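Local coordinates for protection of telomeres protein 1 (Schizosaccharomyces pombe, PDB 7CUI), which binds single-stranded telomeric DNA of consensus GGTTAC, protects the 3' telomeric overhang, and regulates telomerase and telomere length, at residues W61-T66 / E140-H145; Q67-S72 / C115-H120; L94-F99 / I166-Y171. One frame throughout, in Å; residues are numbered along the deposited sequence.

How the contacts relate
The chain is the C-terminal part of the protein, with the strand order of an OB-fold barrel. From the N terminus, the long strand 49-73 carries the first halves of contacts 1 and 2, at 61-66 and 67-72. Strand 93-99 then opens contact 3. Contact 2 closes at 115-120, just ahead of helix 121-135, and contact 1 closes on helix 138-148, so contact 2 is nested inside contact 1; the two also touch, Leu117 packing on Leu65 and Thr66. Contact 3 closes last, on strand 163-171, and crosses both. Contacts 1 and 2 join the first barrel strand to the segments that follow strand 93-99, whereas contact 3 spans the barrel itself.

Contact 1: W61-T66 / E140-H145; sequences WPKSLT and ERIQHH. With SO4 (sulfate ion), chain E.
Lys63, in the irregular stretch that interrupts strand 49-73 of the OB-fold barrel just after the cis peptide bond at Pro62, packs against Ile142 and Gln143 of helix 138-148, one of the helices between the third and fourth barrel strands. Along that helix, Arg141 carries its guanidinium on the far side of the helix from Lys63. Its NH1 donates a hydrogen bond of 3.2 Å (162° at the hydrogen) to O2 of a sulfate, probably from the crystallisation liquor, and its NE makes a salt bridge to Asp158. A methionine in its place would probably leave Asp158 without this charged mate and the sulfate less firmly held. Ile142 CG2 meets Lys63 CD at 4.2 Å, the two side chains crossing at about a right angle. The lysine chain bends at chi2 (-57°), and its NZ goes to Asp59 and the Phe60 carbonyl rather than to the helix. Gln143, one residue on, brings its amide group up to the Lys63 carbonyl. The ring of His144 is covered on one face by Arg141, whose NH2 lies over the ring centre, 3.5 Å above the plane. His145 completes the turn: its NE2 bonds to Asp158 OD2, the same oxygen that receives Arg141 NE.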
loop_
_atom_site.group_PDB
_atom_site.type_symbol
_atom_site.label_atom_id
_atom_site.label_comp_id
_atom_site.label_asym_id
_atom_site.label_seq_id
_atom_site.Cartn_x
_atom_site.Cartn_y
_atom_site.Cartn_z
ATOM N N TRP A 61 0.969 7.540 -0.833
ATOM C CA TRP A 61 1.912 8.299 -0.026
ATOM C C TRP A 61 3.248 7.558 0.041
ATOM O O TRP A 61 3.264 6.336 0.201
ATOM C CB TRP A 61 1.345 8.536 1.379
ATOM C CG TRP A 61 1.926 9.764 2.005
ATOM C CD1 TRP A 61 1.446 11.039 1.892
ATOM C CD2 TRP A 61 3.135 9.860 2.783
ATOM N NE1 TRP A 61 2.254 11.919 2.563
ATOM C CE2 TRP A 61 3.298 11.225 3.117
ATOM C CE3 TRP A 61 4.093 8.938 3.220
ATOM C CZ2 TRP A 61 4.376 11.684 3.874
ATOM C CZ3 TRP A 61 5.158 9.389 3.972
ATOM C CH2 TRP A 61 5.291 10.743 4.298
ATOM N N PRO A 62 4.412 8.244 -0.075
ATOM C CA PRO A 62 4.475 9.686 -0.323
ATOM C C PRO A 62 4.226 10.066 -1.783
ATOM O O PRO A 62 4.101 9.201 -2.649
ATOM C CB PRO A 62 5.898 10.062 0.127
ATOM C CG PRO A 62 6.720 8.796 -0.020
ATOM C CD PRO A 62 5.748 7.637 0.053
ATOM N N LYS A 63 4.152 11.373 -2.049
ATOM C CA LYS A 63 3.754 11.855 -3.359
ATOM C C LYS A 63 4.875 11.690 -4.383
ATOM O O LYS A 63 4.585 11.496 -5.560
ATOM C CB LYS A 63 3.252 13.295 -3.276
ATOM C CG LYS A 63 2.028 13.491 -2.396
ATOM C CD LYS A 63 0.839 12.648 -2.816
ATOM C CE LYS A 63 -0.382 12.946 -1.975
ATOM N NZ LYS A 63 -1.125 11.709 -1.651
ATOM N N SER A 64 6.139 11.783 -3.943
ATOM C CA SER A 64 7.273 11.525 -4.820
ATOM C C SER A 64 7.633 10.052 -4.763
ATOM O O SER A 64 7.865 9.524 -3.678
ATOM C CB SER A 64 8.483 12.315 -4.447
ATOM O OG SER A 64 8.193 13.690 -4.498
ATOM N N LEU A 65 7.740 9.429 -5.941
ATOM C CA LEU A 65 8.243 8.070 -6.050
ATOM C C LEU A 65 9.706 8.043 -5.620
ATOM O O LEU A 65 10.247 6.994 -5.275
ATOM C CB LEU A 65 8.078 7.588 -7.494
ATOM C CG LEU A 65 6.636 7.451 -7.974
ATOM C CD1 LEU A 65 6.557 6.492 -9.149
ATOM C CD2 LEU A 65 5.737 6.957 -6.853
ATOM N N THR A 66 10.316 9.227 -5.616
ATOM C CA THR A 66 11.690 9.429 -5.190
ATOM C C THR A 66 11.840 9.087 -3.709
ATOM O O THR A 66 12.948 8.831 -3.238
ATOM C CB THR A 66 12.113 10.836 -5.610
ATOM O OG1 THR A 66 12.847 10.601 -6.810
ATOM C CG2 THR A 66 12.947 11.564 -4.585
ATOM N N GLU A 140 0.498 10.375 -12.628
ATOM C CA GLU A 140 0.634 11.449 -13.599
ATOM C C GLU A 140 -0.292 12.598 -13.221
ATOM O O GLU A 140 0.098 13.764 -13.273
ATOM C CB GLU A 140 0.230 10.962 -14.989
ATOM C CG GLU A 140 1.339 10.241 -15.721
ATOM C CD GLU A 140 0.947 9.558 -17.023
ATOM O OE1 GLU A 140 -0.180 9.811 -17.533
ATOM O OE2 GLU A 140 1.771 8.767 -17.539
ATOM N N ARG A 141 -1.521 12.236 -12.842
ATOM C CA ARG A 141 -2.569 13.197 -12.547
ATOM C C ARG A 141 -2.298 13.841 -11.191
ATOM O O ARG A 141 -2.526 15.036 -11.012
ATOM C CB ARG A 141 -3.943 12.521 -12.577
ATOM C CG ARG A 141 -4.580 12.412 -13.966
ATOM C CD ARG A 141 -4.347 13.494 -15.003
ATOM N NE ARG A 141 -5.164 14.703 -14.863
ATOM C CZ ARG A 141 -5.067 15.812 -15.619
ATOM N NH1 ARG A 141 -5.954 16.823 -15.452
ATOM N NH2 ARG A 141 -4.126 15.895 -16.548
ATOM N N ILE A 142 -1.815 13.036 -10.239
ATOM C CA ILE A 142 -1.492 13.556 -8.923
ATOM C C ILE A 142 -0.387 14.605 -9.061
ATOM O O ILE A 142 -0.489 15.683 -8.476
ATOM C CB ILE A 142 -1.146 12.425 -7.932
ATOM C CG1 ILE A 142 -2.417 11.762 -7.392
ATOM C CG2 ILE A 142 -0.254 12.938 -6.809
ATOM C CD1 ILE A 142 -2.174 10.583 -6.485
ATOM N N GLN A 143 0.641 14.300 -9.866
ATOM C CA GLN A 143 1.722 15.248 -10.092
ATOM C C GLN A 143 1.225 16.456 -10.886
ATOM O O GLN A 143 1.694 17.577 -10.684
ATOM C CB GLN A 143 2.893 14.582 -10.813
ATOM C CG GLN A 143 3.624 13.554 -9.961
ATOM C CD GLN A 143 4.002 14.069 -8.592
ATOM O OE1 GLN A 143 3.941 13.342 -7.605
ATOM N NE2 GLN A 143 4.415 15.325 -8.516
ATOM N N HIS A 144 0.276 16.214 -11.797
ATOM C CA HIS A 144 -0.314 17.280 -12.584
ATOM C C HIS A 144 -0.960 18.303 -11.655
ATOM O O HIS A 144 -0.804 19.506 -11.853
ATOM C CB HIS A 144 -1.311 16.717 -13.606
ATOM C CG HIS A 144 -2.160 17.777 -14.224
ATOM N ND1 HIS A 144 -1.732 18.535 -15.303
ATOM C CD2 HIS A 144 -3.381 18.250 -13.890
ATOM C CE1 HIS A 144 -2.663 19.415 -15.616
ATOM N NE2 HIS A 144 -3.685 19.262 -14.762
ATOM N N HIS A 145 -1.683 17.818 -10.639
ATOM C CA HIS A 145 -2.420 18.709 -9.753
ATOM C C HIS A 145 -1.472 19.467 -8.825
ATOM O O HIS A 145 -1.670 20.657 -8.567
ATOM C CB HIS A 145 -3.524 17.958 -9.002
ATOM C CG HIS A 145 -4.682 17.595 -9.869
ATOM N ND1 HIS A 145 -5.477 18.547 -10.485
ATOM C CD2 HIS A 145 -5.188 16.394 -10.231
ATOM C CE1 HIS A 145 -6.422 17.947 -11.183
ATOM N NE2 HIS A 145 -6.265 16.624 -11.043
HETATM S S SO4 E . -7.542 19.223 -17.014
HETATM O O1 SO4 E . -7.464 19.881 -15.737
HETATM O O2 SO4 E . -6.227 19.161 -17.597
HETATM O O3 SO4 E . -8.058 17.889 -16.839
HETATM O O4 SO4 E . -8.419 19.960 -17.882
#

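Contact 2: Q67-S72 / C115-H120; sequences QFAVLS and CNLADH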
loop_
_atom_site.group_PDB
_atom_site.type_symbol
_atom_site.label_atom_id
_atom_site.label_comp_id
_atom_site.label_asym_id
_atom_site.label_seq_id
_atom_site.Cartn_x
_atom_site.Cartn_y
_atom_site.Cartn_z
ATOM N N GLN A 67 10.711 9.054 -2.992
ATOM C CA GLN A 67 10.727 8.852 -1.553
ATOM C C GLN A 67 10.090 7.508 -1.206
ATOM O O GLN A 67 9.736 7.270 -0.054
ATOM C CB GLN A 67 10.040 10.024 -0.844
ATOM C CG GLN A 67 10.713 11.367 -1.093
ATOM C CD GLN A 67 10.121 12.508 -0.299
ATOM O OE1 GLN A 67 9.837 13.576 -0.836
ATOM N NE2 GLN A 67 9.946 12.302 0.996
ATOM N N PHE A 68 9.974 6.620 -2.202
ATOM C CA PHE A 68 9.322 5.333 -2.003
ATOM C C PHE A 68 10.221 4.343 -1.261
ATOM O O PHE A 68 9.746 3.300 -0.822
ATOM C CB PHE A 68 8.809 4.769 -3.329
ATOM C CG PHE A 68 7.338 4.983 -3.577
ATOM C CD1 PHE A 68 6.724 6.192 -3.262
ATOM C CD2 PHE A 68 6.564 3.976 -4.144
ATOM C CE1 PHE A 68 5.370 6.381 -3.497
ATOM C CE2 PHE A 68 5.211 4.168 -4.379
ATOM C CZ PHE A 68 4.616 5.369 -4.058
ATOM N N ALA A 69 11.517 4.647 -1.137
ATOM C CA ALA A 69 12.393 3.878 -0.266
ATOM C C ALA A 69 12.998 4.815 0.772
ATOM O O ALA A 69 13.406 5.926 0.435
ATOM C CB ALA A 69 13.468 3.171 -1.060
ATOM N N VAL A 70 13.052 4.355 2.027
ATOM C CA VAL A 70 13.569 5.173 3.114
ATOM C C VAL A 70 14.812 4.515 3.704
ATOM O O VAL A 70 15.008 3.309 3.572
ATOM C CB VAL A 70 12.500 5.434 4.196
ATOM C CG1 VAL A 70 11.335 6.256 3.658
ATOM C CG2 VAL A 70 12.008 4.147 4.842
ATOM N N LEU A 71 15.640 5.328 4.368
ATOM C CA LEU A 71 16.823 4.833 5.056
ATOM C C LEU A 71 16.398 4.112 6.334
ATOM O O LEU A 71 15.685 4.682 7.158
ATOM C CB LEU A 71 17.755 6.011 5.364
ATOM C CG LEU A 71 19.123 5.635 5.937
ATOM C CD1 LEU A 71 20.015 5.034 4.860
ATOM C CD2 LEU A 71 19.795 6.839 6.579
ATOM N N SER A 72 16.839 2.856 6.485
ATOM C CA SER A 72 16.538 2.074 7.676
ATOM C C SER A 72 17.764 1.975 8.582
ATOM O O SER A 72 17.685 2.305 9.760
ATOM C CB SER A 72 15.976 0.716 7.334
ATOM O OG SER A 72 16.815 0.032 6.417
ATOM N N CYS A 115 16.824 1.780 -2.493
ATOM C CA CYS A 115 18.034 2.580 -2.449
ATOM C C CYS A 115 17.600 4.041 -2.383
ATOM O O CYS A 115 16.409 4.324 -2.289
ATOM C CB CYS A 115 18.882 2.327 -3.690
ATOM S SG CYS A 115 17.977 2.606 -5.234
ATOM N N ASN A 116 18.565 4.960 -2.417
ATOM C CA ASN A 116 18.255 6.368 -2.587
ATOM C C ASN A 116 17.760 6.571 -4.018
ATOM O O ASN A 116 18.543 6.508 -4.961
ATOM C CB ASN A 116 19.468 7.233 -2.243
ATOM C CG ASN A 116 19.102 8.684 -2.033
ATOM O OD1 ASN A 116 19.315 9.234 -0.957
ATOM N ND2 ASN A 116 18.546 9.311 -3.055
ATOM N N LEU A 117 16.454 6.805 -4.179
ATOM C CA LEU A 117 15.830 6.810 -5.492
ATOM C C LEU A 117 16.195 8.091 -6.254
ATOM O O LEU A 117 16.269 8.092 -7.488
ATOM C CB LEU A 117 14.316 6.653 -5.307
ATOM C CG LEU A 117 13.679 5.272 -5.523
ATOM C CD1 LEU A 117 14.676 4.158 -5.790
ATOM C CD2 LEU A 117 12.741 4.901 -4.383
ATOM N N ALA A 118 16.439 9.185 -5.520
ATOM C CA ALA A 118 16.861 10.433 -6.138
ATOM C C ALA A 118 18.161 10.232 -6.917
ATOM O O ALA A 118 18.327 10.820 -7.983
ATOM C CB ALA A 118 17.010 11.512 -5.094
ATOM N N ASP A 119 19.061 9.389 -6.390
ATOM C CA ASP A 119 20.322 9.069 -7.052
ATOM C C ASP A 119 20.152 8.005 -8.143
ATOM O O ASP A 119 21.133 7.654 -8.799
ATOM C CB ASP A 119 21.381 8.570 -6.063
ATOM C CG ASP A 119 21.736 9.543 -4.948
ATOM O OD1 ASP A 119 21.607 10.778 -5.163
ATOM O OD2 ASP A 119 22.137 9.055 -3.867
ATOM N N HIS A 120 18.930 7.474 -8.310
ATOM C CA HIS A 120 18.673 6.442 -9.306
ATOM C C HIS A 120 17.507 6.838 -10.211
ATOM O O HIS A 120 16.417 6.274 -10.119
ATOM C CB HIS A 120 18.433 5.083 -8.633
ATOM C CG HIS A 120 19.626 4.552 -7.917
ATOM N ND1 HIS A 120 19.956 4.962 -6.640
ATOM C CD2 HIS A 120 20.566 3.655 -8.283
ATOM C CE1 HIS A 120 21.047 4.337 -6.247
ATOM N NE2 HIS A 120 21.447 3.536 -7.242
HETATM O O HOH W 1 14.467 6.915 -1.996
#
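Water 1 joins Ala69 to Leu117, 2.8 Å from Ala69 O and accepting from Leu117 N. That second bond measures 3.0 Å from the water oxygen to Leu117 N, so strand and loop are tied here through a single solvent molecule. Beside the water the contact is apolar. The CD2 methyl of Leu117 does most of the touching: it lies 3.8 Å from Ala69 CB and also comes up against the backbone N of Ala69. The same methyl reaches back along the strand to Phe68, whose CB is 4.1 Å from Leu117 CD2, while the phenyl ring of Phe68 leads away from the loop. Ala69 CB has a second neighbour in the backbone carbonyl of Cys115, 3.4 Å from CB to O, so the small methyl meets a loop carbonyl and a leucine branch, both on its loop-facing side.

The loop is folded on itself as well. With CG set beside the backbone N (chi1 -65°), the His120 imidazole turns back over the preceding residues, and ND1 donates to Asn116 O at 2.7 Å. The bond is nearly straight (169°) and lies close to the ring plane, but the donor is tilted 32° out of the carbonyl plane. Cys115 SG sits over one face of that ring, offset toward its rim. His120 N bonds to Leu117 O, closing a turn.

His120 is the N-cap of helix 121-135. That helix covers the Phe68 ring with Leu127, Leu131 and Trp135, and Phe82 of the adjoining strand 77-87 stacks on it. Leu117 rests on Trp80 of the same strand, whose Met81 and Val79 make backbone hydrogen bonds with Phe68 and Val70; the contact thus sets the loop ahead of helix 121-135 against the paired strands 49-73 and 77-87.

Contact 3: L94-F99 / I166-Y171; sequences LPVIFF and IYVKEY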
loop_
_atom_site.group_PDB
_atom_site.type_symbol
_atom_site.label_atom_id
_atom_site.label_comp_id
_atom_site.label_asym_id
_atom_site.label_seq_id
_atom_site.Cartn_x
_atom_site.Cartn_y
_atom_site.Cartn_z
ATOM N N LEU A 94 -9.289 2.695 2.480
ATOM C CA LEU A 94 -8.413 2.108 3.477
ATOM C C LEU A 94 -6.966 2.391 3.068
ATOM O O LEU A 94 -6.619 2.217 1.899
ATOM C CB LEU A 94 -8.702 0.603 3.544
ATOM C CG LEU A 94 -8.104 -0.145 4.736
ATOM C CD1 LEU A 94 -8.883 0.148 6.010
ATOM C CD2 LEU A 94 -8.071 -1.641 4.468
ATOM N N PRO A 95 -6.101 2.882 3.991
ATOM C CA PRO A 95 -4.671 3.016 3.719
ATOM C C PRO A 95 -3.964 1.687 3.970
ATOM O O PRO A 95 -3.963 1.173 5.086
ATOM C CB PRO A 95 -4.229 4.103 4.710
ATOM C CG PRO A 95 -5.169 3.942 5.891
ATOM C CD PRO A 95 -6.458 3.369 5.335
ATOM N N VAL A 96 -3.386 1.139 2.902
ATOM C CA VAL A 96 -2.710 -0.146 2.920
ATOM C C VAL A 96 -1.212 0.110 2.743
ATOM O O VAL A 96 -0.777 0.673 1.736
ATOM C CB VAL A 96 -3.270 -1.070 1.817
ATOM C CG1 VAL A 96 -2.516 -2.388 1.730
ATOM C CG2 VAL A 96 -4.768 -1.307 1.966
ATOM N N ILE A 97 -0.429 -0.295 3.746
ATOM C CA ILE A 97 1.004 -0.050 3.760
ATOM C C ILE A 97 1.721 -1.209 3.075
ATOM O O ILE A 97 1.486 -2.372 3.401
ATOM C CB ILE A 97 1.510 0.146 5.203
ATOM C CG1 ILE A 97 0.917 1.397 5.856
ATOM C CG2 ILE A 97 3.031 0.162 5.248
ATOM C CD1 ILE A 97 1.045 1.417 7.367
ATOM N N PHE A 98 2.608 -0.868 2.132
ATOM C CA PHE A 98 3.563 -1.814 1.581
ATOM C C PHE A 98 4.955 -1.487 2.116
ATOM O O PHE A 98 5.499 -0.414 1.857
ATOM C CB PHE A 98 3.499 -1.841 0.051
ATOM C CG PHE A 98 2.250 -2.499 -0.474
ATOM C CD1 PHE A 98 1.086 -1.763 -0.653
ATOM C CD2 PHE A 98 2.218 -3.862 -0.747
ATOM C CE1 PHE A 98 -0.073 -2.373 -1.110
ATOM C CE2 PHE A 98 1.058 -4.471 -1.208
ATOM C CZ PHE A 98 -0.085 -3.723 -1.391
ATOM N N PHE A 99 5.514 -2.441 2.861
ATOM C CA PHE A 99 6.774 -2.285 3.563
ATOM C C PHE A 99 7.684 -3.459 3.206
ATOM O O PHE A 99 7.216 -4.593 3.074
ATOM C CB PHE A 99 6.498 -2.218 5.068
ATOM C CG PHE A 99 7.705 -1.992 5.940
ATOM C CD1 PHE A 99 8.396 -0.789 5.894
ATOM C CD2 PHE A 99 8.153 -2.973 6.814
ATOM C CE1 PHE A 99 9.514 -0.576 6.691
ATOM C CE2 PHE A 99 9.272 -2.760 7.611
ATOM C CZ PHE A 99 9.949 -1.561 7.551
ATOM N N ILE A 166 -6.496 -7.857 -3.288
ATOM C CA ILE A 166 -5.417 -7.487 -2.383
ATOM C C ILE A 166 -5.631 -8.215 -1.057
ATOM O O ILE A 166 -6.763 -8.320 -0.592
ATOM C CB ILE A 166 -5.378 -5.951 -2.201
ATOM C CG1 ILE A 166 -4.162 -5.469 -1.407
ATOM C CG2 ILE A 166 -6.668 -5.439 -1.581
ATOM C CD1 ILE A 166 -2.842 -5.846 -2.023
ATOM N N TYR A 167 -4.543 -8.735 -0.474
ATOM C CA TYR A 167 -4.593 -9.261 0.882
ATOM C C TYR A 167 -4.015 -8.224 1.836
ATOM O O TYR A 167 -2.983 -7.625 1.544
ATOM C CB TYR A 167 -3.753 -10.530 1.039
ATOM C CG TYR A 167 -4.074 -11.681 0.123
ATOM C CD1 TYR A 167 -5.320 -11.822 -0.465
ATOM C CD2 TYR A 167 -3.130 -12.666 -0.119
ATOM C CE1 TYR A 167 -5.610 -12.894 -1.296
ATOM C CE2 TYR A 167 -3.403 -13.745 -0.944
ATOM C CZ TYR A 167 -4.649 -13.861 -1.534
ATOM O OH TYR A 167 -4.918 -14.921 -2.350
ATOM N N VAL A 168 -4.677 -8.028 2.979
ATOM C CA VAL A 168 -4.177 -7.115 3.995
ATOM C C VAL A 168 -4.112 -7.843 5.332
ATOM O O VAL A 168 -4.984 -8.649 5.647
ATOM C CB VAL A 168 -5.009 -5.819 4.097
ATOM C CG1 VAL A 168 -5.050 -5.061 2.778
ATOM C CG2 VAL A 168 -6.413 -6.057 4.637
ATOM N N LYS A 169 -3.053 -7.556 6.097
ATOM C CA LYS A 169 -2.959 -8.004 7.475
ATOM C C LYS A 169 -3.173 -6.807 8.399
ATOM O O LYS A 169 -2.481 -5.798 8.291
ATOM C CB LYS A 169 -1.658 -8.773 7.736
ATOM C CG LYS A 169 -0.368 -8.125 7.252
ATOM C CD LYS A 169 0.799 -9.089 7.259
ATOM C CE LYS A 169 1.981 -8.583 6.462
ATOM N NZ LYS A 169 3.068 -9.588 6.386
ATOM N N GLU A 170 -4.167 -6.940 9.280
ATOM C CA GLU A 170 -4.561 -5.911 10.227
ATOM C C GLU A 170 -3.815 -6.154 11.534
ATOM O O GLU A 170 -3.708 -7.294 11.978
ATOM C CB GLU A 170 -6.071 -6.005 10.449
ATOM C CG GLU A 170 -6.672 -4.844 11.220
ATOM C CD GLU A 170 -8.192 -4.873 11.230
ATOM O OE1 GLU A 170 -8.764 -5.915 10.861
ATOM O OE2 GLU A 170 -8.803 -3.854 11.596
ATOM N N TYR A 171 -3.311 -5.074 12.139
ATOM C CA TYR A 171 -2.465 -5.172 13.318
ATOM C C TYR A 171 -2.401 -3.817 14.013
ATOM O O TYR A 171 -2.813 -2.807 13.451
ATOM C CB TYR A 171 -1.052 -5.616 12.930
ATOM C CG TYR A 171 -0.288 -4.594 12.124
ATOM C CD1 TYR A 171 -0.526 -4.431 10.769
ATOM C CD2 TYR A 171 0.662 -3.775 12.720
ATOM C CE1 TYR A 171 0.157 -3.481 10.027
ATOM C CE2 TYR A 171 1.358 -2.825 11.991
ATOM C CZ TYR A 171 1.107 -2.680 10.637
ATOM O OH TYR A 171 1.787 -1.750 9.906
#
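Val96 and Val168 meet where strands 94-99 and 166-171 pass over each other, their axes 8.3 Å apart and close to perpendicular (93°). The contact between the strands rests on apolar side chains. Both methyls of Val96 bear on CG1 of Val168, the closer being Val96 CG1 at 3.8 Å, and the two side chains cross at about a right angle. Phe98 starts away from the other strand, but with CG beside its backbone N (chi1 -72°) the ring swings round until CZ lies 3.5 Å from Ile166 CD1. The methyl comes in at the ring edge, near the ring plane. Leu53 of strand 49-73 packs on both Ile166 and Val168.

A mixed contact adds to this: the Tyr171 hydroxyl lies 4.1 Å, OH to CD1, from Ile97. The stronger partner of that hydroxyl is a backbone group in the chain of another protein, which also packs on Ile97, so this corner of the contact faces that chain.

As for the backbones, each strand pairs with other neighbours: Val96 and Phe98 bond to strand 77-87, and Ile97 bonds to Trp191 and Gly193 of strand 190-198. That last strand runs parallel to 93-99 and antiparallel to 163-171, bridging the two. Third and fourth strands facing each other across a closed core, linked through the fifth, are characteristic of the five-stranded OB-fold barrel.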